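Local coordinates for putative lipoprotein (Bacteroides fragilis, PDB 3NQI) that is of unknown function but, as a putative lipoprotein, probably resides at the bacterial cell envelope, and binds cadmium ions in the crystal, at residues Pro88-Glu92 with Ser93-Thr97; Lys142-Leu145 with Ala146-Thr149; Cys154-Asp157 with Asp158-Ser161; Leu200-Tyr203 with Thr204-Gly208; Glu223-Lys227 with Leu228-Ser232. All coordinates share one frame; numbering follows the deposited sequence. Where two conformers were deposited one is given.

Interaction 1 (Pro88-Glu92 with Ser93-Thr97); sequences PKVGE and SGDVT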
loop_
_atom_site.group_PDB
_atom_site.type_symbol
_atom_site.label_atom_id
_atom_site.label_comp_id
_atom_site.label_asym_id
_atom_site.label_seq_id
_atom_site.Cartn_x
_atom_site.Cartn_y
_atom_site.Cartn_z
ATOM N N PRO A 88 19.681 4.348 -7.715
ATOM C CA PRO A 88 20.940 3.926 -7.073
ATOM C C PRO A 88 21.173 4.478 -5.679
ATOM O O PRO A 88 21.632 3.763 -4.822
ATOM C CB PRO A 88 22.008 4.460 -8.029
ATOM C CG PRO A 88 21.323 4.560 -9.321
ATOM C CD PRO A 88 19.930 4.969 -9.025
ATOM N N LYS A 89 20.862 5.750 -5.471
ATOM C CA LYS A 89 21.074 6.411 -4.186
ATOM C C LYS A 89 20.198 7.665 -4.038
ATOM O O LYS A 89 19.560 8.090 -4.989
ATOM C CB LYS A 89 22.540 6.790 -4.062
ATOM C CG LYS A 89 23.041 7.766 -5.139
ATOM C CD LYS A 89 24.552 8.081 -4.998
ATOM C CE LYS A 89 24.971 9.066 -6.064
ATOM N NZ LYS A 89 26.378 9.489 -5.882
ATOM N N VAL A 90 20.211 8.286 -2.866
ATOM C CA VAL A 90 19.403 9.482 -2.646
ATOM C C VAL A 90 19.822 10.594 -3.613
ATOM O O VAL A 90 21.001 10.824 -3.812
ATOM C CB VAL A 90 19.493 9.958 -1.192
ATOM C CG1 VAL A 90 18.827 11.323 -1.032
ATOM C CG2 VAL A 90 18.874 8.895 -0.252
ATOM N N GLY A 91 18.853 11.251 -4.246
ATOM C CA GLY A 91 19.141 12.390 -5.146
ATOM C C GLY A 91 19.213 12.050 -6.629
ATOM O O GLY A 91 19.347 12.955 -7.461
ATOM N N GLU A 92 19.134 10.765 -6.975
ATOM C CA GLU A 92 19.172 10.330 -8.383
ATOM C C GLU A 92 17.773 10.238 -8.954
ATOM O O GLU A 92 16.789 10.277 -8.225
ATOM C CB GLU A 92 19.854 8.952 -8.525
ATOM C CG GLU A 92 21.311 8.914 -8.069
ATOM C CD GLU A 92 22.289 9.396 -9.113
ATOM O OE1 GLU A 92 22.144 10.524 -9.629
ATOM O OE2 GLU A 92 23.229 8.628 -9.412
ATOM N N SER A 93 17.714 10.058 -10.268
ATOM C CA SER A 93 16.463 9.970 -11.032
ATOM C C SER A 93 15.398 9.035 -10.456
ATOM O O SER A 93 15.656 7.879 -10.126
ATOM C CB SER A 93 16.765 9.566 -12.491
ATOM O OG SER A 93 15.580 9.153 -13.173
ATOM N N GLY A 94 14.181 9.549 -10.377
ATOM C CA GLY A 94 13.082 8.843 -9.750
ATOM C C GLY A 94 13.006 8.975 -8.237
ATOM O O GLY A 94 12.000 8.563 -7.653
ATOM N N ASP A 95 14.046 9.493 -7.577
ATOM C CA ASP A 95 13.996 9.607 -6.093
ATOM C C ASP A 95 12.941 10.642 -5.666
ATOM O O ASP A 95 12.584 11.533 -6.429
ATOM C CB ASP A 95 15.351 9.962 -5.486
ATOM C CG ASP A 95 15.422 9.684 -3.977
ATOM O OD1 ASP A 95 14.636 8.879 -3.421
ATOM O OD2 ASP A 95 16.327 10.251 -3.339
ATOM N N VAL A 96 12.444 10.486 -4.460
ATOM C CA VAL A 96 11.375 11.312 -3.913
ATOM C C VAL A 96 11.822 11.783 -2.516
ATOM O O VAL A 96 12.385 11.003 -1.739
ATOM C CB VAL A 96 10.033 10.490 -3.832
ATOM C CG1 VAL A 96 8.922 11.298 -3.167
ATOM C CG2 VAL A 96 9.595 10.041 -5.221
ATOM N N THR A 97 11.565 13.044 -2.201
ATOM C CA THR A 97 11.900 13.605 -0.898
ATOM C C THR A 97 10.639 13.632 -0.028
ATOM O O THR A 97 9.605 14.170 -0.432
ATOM C CB THR A 97 12.527 14.993 -1.081
ATOM O OG1 THR A 97 13.803 14.827 -1.698
ATOM C CG2 THR A 97 12.714 15.707 0.243
#
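Asp95 reaches back across a pair of consecutive type II beta turns, Lys89 to Glu92 and Glu92 to Asp95, to take hold of the backbone at Gly91. The two turns share Glu92 and fold the chain into a compact surface loop between strands 78-87 and 107-109. With CG anti to the backbone N (chi1 -163°), the Asp95 carboxylate is carried over the first turn. There OD2 accepts the N-H of Gly91, with Gly91 N to Asp95 OD2 at 2.9 Å. The donor comes from the anti side of the carboxylate and somewhat out of its plane, yet the bond is fairly straight, 162° at the hydrogen. Asp95 OD2 also lies against Val90, 3.2 Å from Val90 CA and 3.6 Å from Val90 CG1. The valine side chain slants across the carboxylate, and one methyl group flanks the oxygen that holds Gly91. The other oxygen, OD1, bonds the hydroxyl of Tyr155 from strand 148-155. One carboxylate therefore has both ends engaged, tying the turns internally and pinning them to the neighbouring strand.

Glycine occupies the third position of each turn. Gly91 and Gly94 both have positive phi, where a CB would press on the preceding carbonyl oxygen. In the first turn the closing bond is weak, with Glu92 N 3.4 Å from Lys89 O. The second turn closes more firmly: Asp95 N donates to Glu92 O at 2.9 Å.

Interaction 2 (Lys142-Leu145 with Ala146-Thr149); sequences KNEL and AKHT
His148 and Glu144 meet through a hydrogen bond that is almost perfectly straight, His148 NE2 to Glu144 OE2 at 2.9 Å with 176° at the hydrogen. The carboxylate oxygen sits practically in the plane of the imidazole, at its edge, but the ring nitrogen approaches that oxygen from above the carboxylate plane, and the two flat groups stand 80° apart. Glu144 gets there by a bend at chi2 (51°), which curls the carboxylate toward His148. This is the tight, buried part of the contact. OE2 also takes a salt bridge from Arg184 and the backbone N-H of Lys133, while ND1, the other ring nitrogen, bonds the hydroxyl of Tyr172. With both nitrogens tied, the rotation of the imidazole is fixed, and the cluster of donors round OE2 would probably stabilise the charge on Glu144.

The backbone beneath makes the passage from helix 138-145 into strand 148-155. A bond spanning four residues runs from Ala146 N to Lys142 O at 3.2 Å; a type I beta turn from Leu145 to His148 follows, closed by His148 N to Leu145 O, also 3.2 Å. Lys147 N donates to Glu144 O at 3.0 Å.

On the solvent side the packing is slacker. Lys147 crosses Glu144 at about a right angle, and its side chain meets that of Glu144 through CD, 3.6 Å from Glu144 OE1; its NZ goes instead to the carbonyl oxygen of Glu175. Asn143 comes no closer to Lys147 than 4.4 Å between side chains, from ND2 to CE.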
loop_
_atom_site.group_PDB
_atom_site.type_symbol
_atom_site.label_atom_id
_atom_site.label_comp_id
_atom_site.label_asym_id
_atom_site.label_seq_id
_atom_site.Cartn_x
_atom_site.Cartn_y
_atom_site.Cartn_z
ATOM N N LYS A 142 -11.834 14.037 -2.807
ATOM C CA LYS A 142 -11.132 13.265 -3.831
ATOM C C LYS A 142 -9.869 13.981 -4.239
ATOM O O LYS A 142 -8.807 13.344 -4.339
ATOM C CB LYS A 142 -11.977 12.981 -5.073
ATOM C CG LYS A 142 -13.094 11.974 -4.885
ATOM C CD LYS A 142 -13.949 11.951 -6.166
ATOM C CE LYS A 142 -15.185 11.056 -6.056
ATOM N NZ LYS A 142 -15.966 11.087 -7.339
ATOM N N ASN A 143 -9.978 15.293 -4.443
ATOM C CA ASN A 143 -8.799 16.131 -4.809
ATOM C C ASN A 143 -7.683 16.135 -3.715
ATOM O O ASN A 143 -6.467 16.171 -4.060
ATOM C CB ASN A 143 -9.234 17.528 -5.165
ATOM C CG ASN A 143 -8.090 18.401 -5.609
ATOM O OD1 ASN A 143 -7.448 18.154 -6.625
ATOM N ND2 ASN A 143 -7.805 19.415 -4.824
ATOM N N GLU A 144 -8.115 16.169 -2.454
ATOM C CA GLU A 144 -7.253 16.182 -1.294
ATOM C C GLU A 144 -6.515 14.861 -1.218
ATOM O O GLU A 144 -5.301 14.849 -1.044
ATOM C CB GLU A 144 -8.044 16.383 0.009
ATOM C CG GLU A 144 -7.309 16.216 1.325
ATOM C CD GLU A 144 -6.006 16.986 1.483
ATOM O OE1 GLU A 144 -5.721 17.951 0.749
ATOM O OE2 GLU A 144 -5.224 16.641 2.362
ATOM N N LEU A 145 -7.248 13.762 -1.335
ATOM C CA LEU A 145 -6.633 12.421 -1.292
ATOM C C LEU A 145 -5.558 12.230 -2.356
ATOM O O LEU A 145 -4.504 11.618 -2.075
ATOM C CB LEU A 145 -7.706 11.326 -1.318
ATOM C CG LEU A 145 -8.629 11.165 -0.080
ATOM C CD1 LEU A 145 -9.742 10.163 -0.374
ATOM C CD2 LEU A 145 -7.870 10.777 1.206
ATOM N N ALA A 146 -5.779 12.792 -3.543
ATOM C CA ALA A 146 -4.817 12.741 -4.661
ATOM C C ALA A 146 -3.511 13.478 -4.395
ATOM O O ALA A 146 -2.569 13.291 -5.119
ATOM C CB ALA A 146 -5.428 13.314 -5.928
ATOM N N LYS A 147 -3.481 14.389 -3.429
ATOM C CA LYS A 147 -2.250 15.075 -3.077
ATOM C C LYS A 147 -1.215 14.205 -2.345
ATOM O O LYS A 147 -0.084 14.618 -2.191
ATOM C CB LYS A 147 -2.560 16.276 -2.193
ATOM C CG LYS A 147 -3.249 17.425 -2.926
ATOM C CD LYS A 147 -3.454 18.659 -2.022
ATOM C CE LYS A 147 -3.932 19.874 -2.825
ATOM N NZ LYS A 147 -2.886 20.638 -3.626
ATOM N N HIS A 148 -1.638 13.078 -1.776
ATOM C CA HIS A 148 -0.775 12.270 -0.962
ATOM C C HIS A 148 -0.226 11.106 -1.750
ATOM O O HIS A 148 -0.996 10.254 -2.184
ATOM C CB HIS A 148 -1.594 11.713 0.212
ATOM C CG HIS A 148 -2.178 12.787 1.084
ATOM N ND1 HIS A 148 -1.562 13.226 2.243
ATOM C CD2 HIS A 148 -3.281 13.562 0.927
ATOM C CE1 HIS A 148 -2.274 14.213 2.769
ATOM N NE2 HIS A 148 -3.307 14.456 1.973
ATOM N N THR A 149 1.076 11.026 -1.854
ATOM C CA THR A 149 1.715 9.908 -2.564
ATOM C C THR A 149 2.697 9.231 -1.649
ATOM O O THR A 149 3.497 9.904 -0.951
ATOM C CB THR A 149 2.395 10.341 -3.883
ATOM O OG1 THR A 149 3.384 11.287 -3.611
ATOM C CG2 THR A 149 1.376 10.921 -4.923
#

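Interaction 3 (Cys154-Asp157 with Asp158-Ser161); sequences CYTD and DIKS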
loop_
_atom_site.group_PDB
_atom_site.type_symbol
_atom_site.label_atom_id
_atom_site.label_comp_id
_atom_site.label_asym_id
_atom_site.label_seq_id
_atom_site.Cartn_x
_atom_site.Cartn_y
_atom_site.Cartn_z
ATOM N N CYS A 154 13.746 1.583 -3.187
ATOM C CA CYS A 154 14.925 0.741 -2.981
ATOM C C CYS A 154 16.145 1.465 -3.559
ATOM O O CYS A 154 16.209 1.770 -4.777
ATOM C CB CYS A 154 14.739 -0.565 -3.708
ATOM S SG CYS A 154 16.110 -1.693 -3.409
ATOM N N TYR A 155 17.095 1.797 -2.698
ATOM C CA TYR A 155 18.365 2.421 -3.137
ATOM C C TYR A 155 19.332 1.291 -3.443
ATOM O O TYR A 155 19.888 0.659 -2.555
ATOM C CB TYR A 155 18.941 3.410 -2.105
ATOM C CG TYR A 155 17.982 4.553 -1.869
ATOM C CD1 TYR A 155 17.807 5.549 -2.825
ATOM C CD2 TYR A 155 17.208 4.594 -0.738
ATOM C CE1 TYR A 155 16.901 6.573 -2.632
ATOM C CE2 TYR A 155 16.297 5.605 -0.526
ATOM C CZ TYR A 155 16.136 6.590 -1.459
ATOM O OH TYR A 155 15.191 7.565 -1.267
ATOM N N THR A 156 19.551 1.039 -4.717
ATOM C CA THR A 156 20.263 -0.182 -5.072
ATOM C C THR A 156 21.769 -0.191 -4.742
ATOM O O THR A 156 22.326 -1.261 -4.551
ATOM C CB THR A 156 20.003 -0.526 -6.516
ATOM O OG1 THR A 156 20.424 0.573 -7.332
ATOM C CG2 THR A 156 18.523 -0.807 -6.701
ATOM N N ASP A 157 22.409 0.978 -4.628
ATOM C CA ASP A 157 23.809 1.043 -4.161
ATOM C C ASP A 157 23.974 0.427 -2.779
ATOM O O ASP A 157 25.043 -0.008 -2.442
ATOM C CB ASP A 157 24.339 2.488 -4.078
ATOM C CG ASP A 157 24.668 3.091 -5.455
ATOM O OD1 ASP A 157 24.641 2.349 -6.477
ATOM O OD2 ASP A 157 24.946 4.313 -5.505
ATOM N N ASP A 158 22.921 0.402 -1.985
ATOM C CA ASP A 158 23.017 -0.141 -0.632
ATOM C C ASP A 158 22.962 -1.650 -0.561
ATOM O O ASP A 158 23.218 -2.230 0.520
ATOM C CB ASP A 158 21.930 0.455 0.261
ATOM C CG ASP A 158 22.083 1.973 0.439
ATOM O OD1 ASP A 158 23.179 2.504 0.135
ATOM O OD2 ASP A 158 21.121 2.631 0.895
ATOM N N ILE A 159 22.672 -2.301 -1.686
ATOM C CA ILE A 159 22.563 -3.768 -1.695
ATOM C C ILE A 159 23.921 -4.372 -1.935
ATOM O O ILE A 159 24.510 -4.210 -2.996
ATOM C CB ILE A 159 21.574 -4.292 -2.741
ATOM C CG1 ILE A 159 20.232 -3.546 -2.652
ATOM C CG2 ILE A 159 21.387 -5.813 -2.563
ATOM C CD1 ILE A 159 19.299 -3.823 -3.857
ATOM N N LYS A 160 24.418 -5.097 -0.947
ATOM C CA LYS A 160 25.696 -5.768 -1.082
ATOM C C LYS A 160 25.578 -7.276 -1.325
ATOM O O LYS A 160 24.576 -7.896 -1.043
ATOM C CB LYS A 160 26.538 -5.484 0.154
ATOM C CG LYS A 160 27.294 -4.116 0.073
ATOM C CD LYS A 160 26.421 -2.911 0.338
ATOM C CE LYS A 160 27.121 -1.549 0.010
ATOM N NZ LYS A 160 26.637 -0.395 0.879
ATOM N N SER A 161 26.649 -7.849 -1.827
ATOM C CA SER A 161 26.746 -9.271 -2.073
ATOM C C SER A 161 26.410 -10.052 -0.801
ATOM O O SER A 161 26.931 -9.736 0.251
ATOM C CB SER A 161 28.156 -9.579 -2.528
ATOM O OG SER A 161 28.279 -10.916 -2.898
#
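This is a local turn contact at the end of strand 148-155, where the chain passes through one short 3-10 turn before running on toward strand 165-174. Two successive backbone bonds, each spanning three residues, define it: Asp158 N to Tyr155 O at 3.1 Å, and Ile159 N to Thr156 O, also at 3.1 Å. In both, the donor stands above the carbonyl plane.

The turn brings Ile159 back beneath the strand end. Its CG1 branch lies anti to the carbonyl carbon (chi1 -49°) and extends from there past Thr156 O, placing CD1 3.9 Å from Cys154 SG and 4.0 Å from Thr156 CA. Helix 197-207 covers Ile159 through Lys206 and Ser207, so the isoleucine wedges between strand end and helix. A bound cadmium ion lies about 5 Å from the Ile159 side chain.

The buried Tyr155 ring leads away from the turn, its OH bonding Arg171 NE in addition to Asp95. On the outer side, Asp158 folds its carboxylate back, OD2 lying 3.8 Å from Tyr155 CB. Lys160 bends at chi2, bringing its CE methylene 3.6 Å from Asp157 O.

The chemistry thus divides by side: apolar atoms of Ile159 and Cys154 face the helix, while the acidic pair Asp157 and Asp158 stays at the exposed surface. Asp157 OD2 and Asp158 OD1 are 6.2 Å apart, far enough that any mutual repulsion is probably modest.

Interaction 4 (Leu200-Tyr203 with Thr204-Gly208); sequences LREY and TLKSG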
loop_
_atom_site.group_PDB
_atom_site.type_symbol
_atom_site.label_atom_id
_atom_site.label_comp_id
_atom_site.label_asym_id
_atom_site.label_seq_id
_atom_site.Cartn_x
_atom_site.Cartn_y
_atom_site.Cartn_z
ATOM N N LEU A 200 12.582 -6.821 -6.460
ATOM C CA LEU A 200 13.131 -8.139 -6.142
ATOM C C LEU A 200 14.159 -8.603 -7.177
ATOM O O LEU A 200 15.177 -9.150 -6.790
ATOM C CB LEU A 200 12.035 -9.174 -5.912
ATOM C CG LEU A 200 11.197 -8.998 -4.636
ATOM C CD1 LEU A 200 9.840 -9.790 -4.674
ATOM C CD2 LEU A 200 12.004 -9.410 -3.390
ATOM N N ARG A 201 13.902 -8.355 -8.459
ATOM C CA ARG A 201 14.813 -8.720 -9.527
ATOM C C ARG A 201 16.177 -8.022 -9.328
ATOM O O ARG A 201 17.227 -8.671 -9.405
ATOM C CB ARG A 201 14.204 -8.359 -10.887
ATOM C CG ARG A 201 14.804 -9.093 -12.055
ATOM C CD ARG A 201 14.460 -8.446 -13.387
ATOM N NE ARG A 201 14.529 -6.994 -13.312
ATOM C CZ ARG A 201 15.637 -6.260 -13.262
ATOM N NH1 ARG A 201 16.829 -6.796 -13.268
ATOM N NH2 ARG A 201 15.530 -4.949 -13.166
ATOM N N GLU A 202 16.151 -6.712 -9.057
ATOM C CA GLU A 202 17.382 -5.930 -8.826
ATOM C C GLU A 202 18.107 -6.338 -7.565
ATOM O O GLU A 202 19.317 -6.437 -7.562
ATOM C CB GLU A 202 17.130 -4.415 -8.826
ATOM C CG GLU A 202 17.048 -3.872 -10.234
ATOM C CD GLU A 202 18.392 -3.923 -10.961
ATOM O OE1 GLU A 202 19.213 -3.010 -10.771
ATOM O OE2 GLU A 202 18.699 -4.862 -11.680
ATOM N N TYR A 203 17.356 -6.660 -6.529
ATOM C CA TYR A 203 17.896 -7.140 -5.290
ATOM C C TYR A 203 18.645 -8.477 -5.493
ATOM O O TYR A 203 19.747 -8.712 -4.973
ATOM C CB TYR A 203 16.756 -7.319 -4.269
ATOM C CG TYR A 203 17.130 -8.291 -3.200
ATOM C CD1 TYR A 203 17.913 -7.893 -2.103
ATOM C CD2 TYR A 203 16.804 -9.644 -3.323
ATOM C CE1 TYR A 203 18.300 -8.824 -1.162
ATOM C CE2 TYR A 203 17.184 -10.563 -2.387
ATOM C CZ TYR A 203 17.914 -10.159 -1.292
ATOM O OH TYR A 203 18.321 -11.109 -0.342
ATOM N N THR A 204 18.036 -9.375 -6.264
ATOM C CA THR A 204 18.696 -10.615 -6.638
ATOM C C THR A 204 19.987 -10.407 -7.417
ATOM O O THR A 204 20.986 -11.101 -7.172
ATOM C CB THR A 204 17.722 -11.575 -7.418
ATOM O OG1 THR A 204 16.781 -12.091 -6.474
ATOM C CG2 THR A 204 18.476 -12.722 -8.092
ATOM N N LEU A 205 19.971 -9.508 -8.389
ATOM C CA LEU A 205 21.160 -9.281 -9.192
ATOM C C LEU A 205 22.318 -8.707 -8.360
ATOM O O LEU A 205 23.448 -9.103 -8.579
ATOM C CB LEU A 205 20.893 -8.381 -10.377
ATOM C CG LEU A 205 20.089 -9.056 -11.482
ATOM C CD1 LEU A 205 19.645 -7.981 -12.423
ATOM C CD2 LEU A 205 20.868 -10.154 -12.188
ATOM N N LYS A 206 22.031 -7.838 -7.395
ATOM C CA LYS A 206 23.100 -7.201 -6.588
ATOM C C LYS A 206 23.538 -8.066 -5.410
ATOM O O LYS A 206 24.686 -8.073 -5.063
ATOM C CB LYS A 206 22.639 -5.848 -6.047
ATOM C CG LYS A 206 22.109 -4.851 -7.046
ATOM C CD LYS A 206 23.156 -4.246 -7.920
ATOM C CE LYS A 206 22.568 -2.991 -8.599
ATOM N NZ LYS A 206 23.412 -2.443 -9.708
ATOM N N SER A 207 22.616 -8.800 -4.787
ATOM C CA SER A 207 22.946 -9.640 -3.651
ATOM C C SER A 207 23.401 -11.080 -3.990
ATOM O O SER A 207 24.085 -11.736 -3.178
ATOM C CB SER A 207 21.753 -9.725 -2.704
ATOM O OG SER A 207 20.720 -10.488 -3.292
ATOM N N GLY A 208 22.982 -11.581 -5.156
ATOM C CA GLY A 208 23.187 -12.959 -5.525
ATOM C C GLY A 208 22.206 -13.894 -4.834
ATOM O O GLY A 208 22.297 -15.090 -5.015
#
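The last two turns of helix 197-207 form this contact, ending at Gly208, whose positive phi takes the chain out of the helix. Regular bonds run four residues back, from Thr204 N to Leu200 O (2.9 Å) through to Ser207 N and Tyr203 O (2.9 Å).

Tyr203 O accepts a second bond, from Ser207 OG at 2.6 Å. The hydroxyl and the N-H of Ser207 reach this oxygen from opposite faces of its carbonyl plane. With chi1 at 70°, the hydroxyl lies between the backbone N and the carbonyl carbon, and so turns back toward the preceding helical turn. Ser207 OG also bonds the backbone N of Gln209. Ser207 sits over one face of the Tyr203 ring: its CB makes a CH-pi contact, 4.3 Å from the ring centroid.

On the exposed flank, in one of two conformers, Arg201 NH1 forms a salt bridge with Glu202 OE2 at 3.1 Å. Leu205 CD1 lies 3.3 Å from Glu202 OE2. Glu202 and Lys206 run side by side, with Glu202 OE1 and Lys206 NZ 4.4 Å apart, too far for a salt bridge.

The inner flank faces strand 165-174, where Leu200 and Tyr203 both rest on Leu166, and Tyr203 OH bonds the carbonyl oxygen of Asp163, itself a cadmium ligand.

Interaction 5 (Glu223-Lys227 with Leu228-Ser232); sequences EYNNK and LEDTS
Two Asx turns and a type I beta turn shape this surface loop, in which Asn225 and Asp230 face each other across the chain. Among the side-chain-to-backbone bonds, Asn225 OD1 takes the N-H of Lys227 at 3.0 Å, in the carbonyl plane and on a lone pair. The Asn225 chi1 of 58° tucks the amide between its own backbone N and carbonyl carbon, close enough for that reach. Asp230 OD2 does likewise for Ser232 N at 2.8 Å, though here the donor stands above the carboxylate plane.

Between the side chains the polar links are looser. Asn225 ND2 points at Asp230 OD2 in a weak hydrogen bond of 3.5 Å, with amide and carboxylate planes nearly perpendicular (84°). Lys227, bent at chi3, slants past Asp230 to leave NZ 3.8 Å from Asp230 OD1, a long salt bridge. The beta turn from Lys227 to Asp230 is closed by a weak backbone bond, Asp230 N to Lys227 O at 3.3 Å.

Van der Waals contact adds the Tyr224 ring, whose edge meets Ser232 OG at 3.3 Å from CD2.

Two waters bridge the backbone: one links Glu223 N and Ser232 O, the other Asn226 O and Leu228 N.

The loop connects strand 214-221 to strand 234-241, and Asn226 anchors it to the body of the protein, its OD1 bonding Arg131 of strand 123-132 and its ND2 the carbonyl oxygen of Ile181 in helix 178-183.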
loop_
_atom_site.group_PDB
_atom_site.type_symbol
_atom_site.label_atom_id
_atom_site.label_comp_id
_atom_site.label_asym_id
_atom_site.label_seq_id
_atom_site.Cartn_x
_atom_site.Cartn_y
_atom_site.Cartn_z
ATOM N N GLU A 223 3.400 10.800 15.853
ATOM C CA GLU A 223 2.138 10.465 16.495
ATOM C C GLU A 223 1.358 11.709 16.952
ATOM O O GLU A 223 0.202 11.569 17.341
ATOM C CB GLU A 223 2.382 9.611 17.767
ATOM N N TYR A 224 1.974 12.893 16.938
ATOM C CA TYR A 224 1.347 14.102 17.548
ATOM C C TYR A 224 0.898 15.180 16.596
ATOM O O TYR A 224 -0.096 15.818 16.836
ATOM C CB TYR A 224 2.297 14.716 18.564
ATOM C CG TYR A 224 2.575 13.734 19.650
ATOM C CD1 TYR A 224 1.544 13.268 20.445
ATOM C CD2 TYR A 224 3.840 13.211 19.847
ATOM C CE1 TYR A 224 1.760 12.336 21.431
ATOM C CE2 TYR A 224 4.073 12.264 20.849
ATOM C CZ TYR A 224 3.018 11.834 21.627
ATOM O OH TYR A 224 3.192 10.910 22.620
ATOM N N ASN A 225 1.637 15.407 15.529
ATOM C CA ASN A 225 1.310 16.489 14.584
ATOM C C ASN A 225 1.851 16.155 13.216
ATOM O O ASN A 225 2.515 15.149 13.042
ATOM C CB ASN A 225 1.861 17.832 15.103
ATOM C CG ASN A 225 3.367 17.808 15.335
ATOM O OD1 ASN A 225 4.142 17.667 14.409
ATOM N ND2 ASN A 225 3.784 17.997 16.578
ATOM N N ASN A 226 1.583 17.004 12.242
ATOM C CA ASN A 226 1.989 16.739 10.902
ATOM C C ASN A 226 3.227 17.473 10.466
ATOM O O ASN A 226 3.421 17.708 9.285
ATOM C CB ASN A 226 0.835 17.094 9.963
ATOM C CG ASN A 226 0.788 16.153 8.772
ATOM O OD1 ASN A 226 0.916 14.948 8.954
ATOM N ND2 ASN A 226 0.622 16.695 7.561
ATOM N N LYS A 227 4.091 17.827 11.418
ATOM C CA LYS A 227 5.307 18.561 11.084
ATOM C C LYS A 227 6.492 17.597 10.953
ATOM O O LYS A 227 6.871 16.917 11.924
ATOM C CB LYS A 227 5.570 19.599 12.158
ATOM C CG LYS A 227 4.545 20.765 12.175
ATOM C CD LYS A 227 4.765 21.731 13.359
ATOM C CE LYS A 227 4.484 21.064 14.704
ATOM N NZ LYS A 227 4.418 22.032 15.823
ATOM N N LEU A 228 7.085 17.516 9.756
ATOM C CA LEU A 228 8.180 16.564 9.530
ATOM C C LEU A 228 9.384 16.870 10.448
ATOM O O LEU A 228 9.933 15.965 11.091
ATOM C CB LEU A 228 8.659 16.614 8.065
ATOM C CG LEU A 228 9.700 15.595 7.633
ATOM C CD1 LEU A 228 9.155 14.162 7.822
ATOM C CD2 LEU A 228 10.112 15.803 6.179
ATOM N N GLU A 229 9.775 18.140 10.496
ATOM C CA GLU A 229 10.936 18.609 11.300
ATOM C C GLU A 229 10.652 18.816 12.785
ATOM O O GLU A 229 11.410 19.465 13.461
ATOM C CB GLU A 229 11.523 19.908 10.733
ATOM C CG GLU A 229 11.989 19.824 9.276
ATOM C CD GLU A 229 12.958 18.662 9.026
ATOM O OE1 GLU A 229 13.932 18.477 9.815
ATOM O OE2 GLU A 229 12.740 17.924 8.032
ATOM N N ASP A 230 9.573 18.257 13.288
ATOM C CA ASP A 230 9.271 18.280 14.700
ATOM C C ASP A 230 10.134 17.255 15.464
ATOM O O ASP A 230 10.472 16.173 14.947
ATOM C CB ASP A 230 7.790 17.968 14.885
ATOM C CG ASP A 230 7.301 18.263 16.266
ATOM O OD1 ASP A 230 7.026 19.427 16.563
ATOM O OD2 ASP A 230 7.167 17.309 17.045
ATOM N N THR A 231 10.461 17.571 16.724
ATOM C CA THR A 231 11.208 16.634 17.529
ATOM C C THR A 231 10.370 15.365 17.835
ATOM O O THR A 231 10.942 14.387 18.299
ATOM C CB THR A 231 11.816 17.268 18.825
ATOM O OG1 THR A 231 10.776 17.866 19.584
ATOM C CG2 THR A 231 12.837 18.355 18.461
ATOM N N SER A 232 9.057 15.360 17.565
ATOM C CA SER A 232 8.270 14.130 17.711
ATOM C C SER A 232 8.329 13.171 16.514
ATOM O O SER A 232 7.775 12.072 16.594
ATOM C CB SER A 232 6.808 14.427 18.003
ATOM O OG SER A 232 6.665 14.814 19.353
HETATM O O HOH W 1 5.803 10.424 17.231
HETATM O O HOH W 2 5.464 18.426 7.509
#

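How the interactions relate
Interactions 1, 3 and 4 form a connected row. Interaction 1 touches interaction 3 through polar links and packing, including the backbone bond between Pro88 O and Asp157 N, whereas interaction 3 meets interaction 4 by packing of Ile159 on the 197-207 helix. Interactions 2 and 3 mark the two ends of strand 148-155, about 31 Å apart between centres. Interactions 1 and 5 are surface loops held by bonds from acidic and amide side chains to the backbone, with water adding to interaction 5; interactions 2, 3 and 4 are partly buried. Of these, interaction 2 buries a histidine-carboxylate hydrogen-bond network, interaction 3 an apolar wedge, and interaction 4 a tyrosine ring beneath a serine.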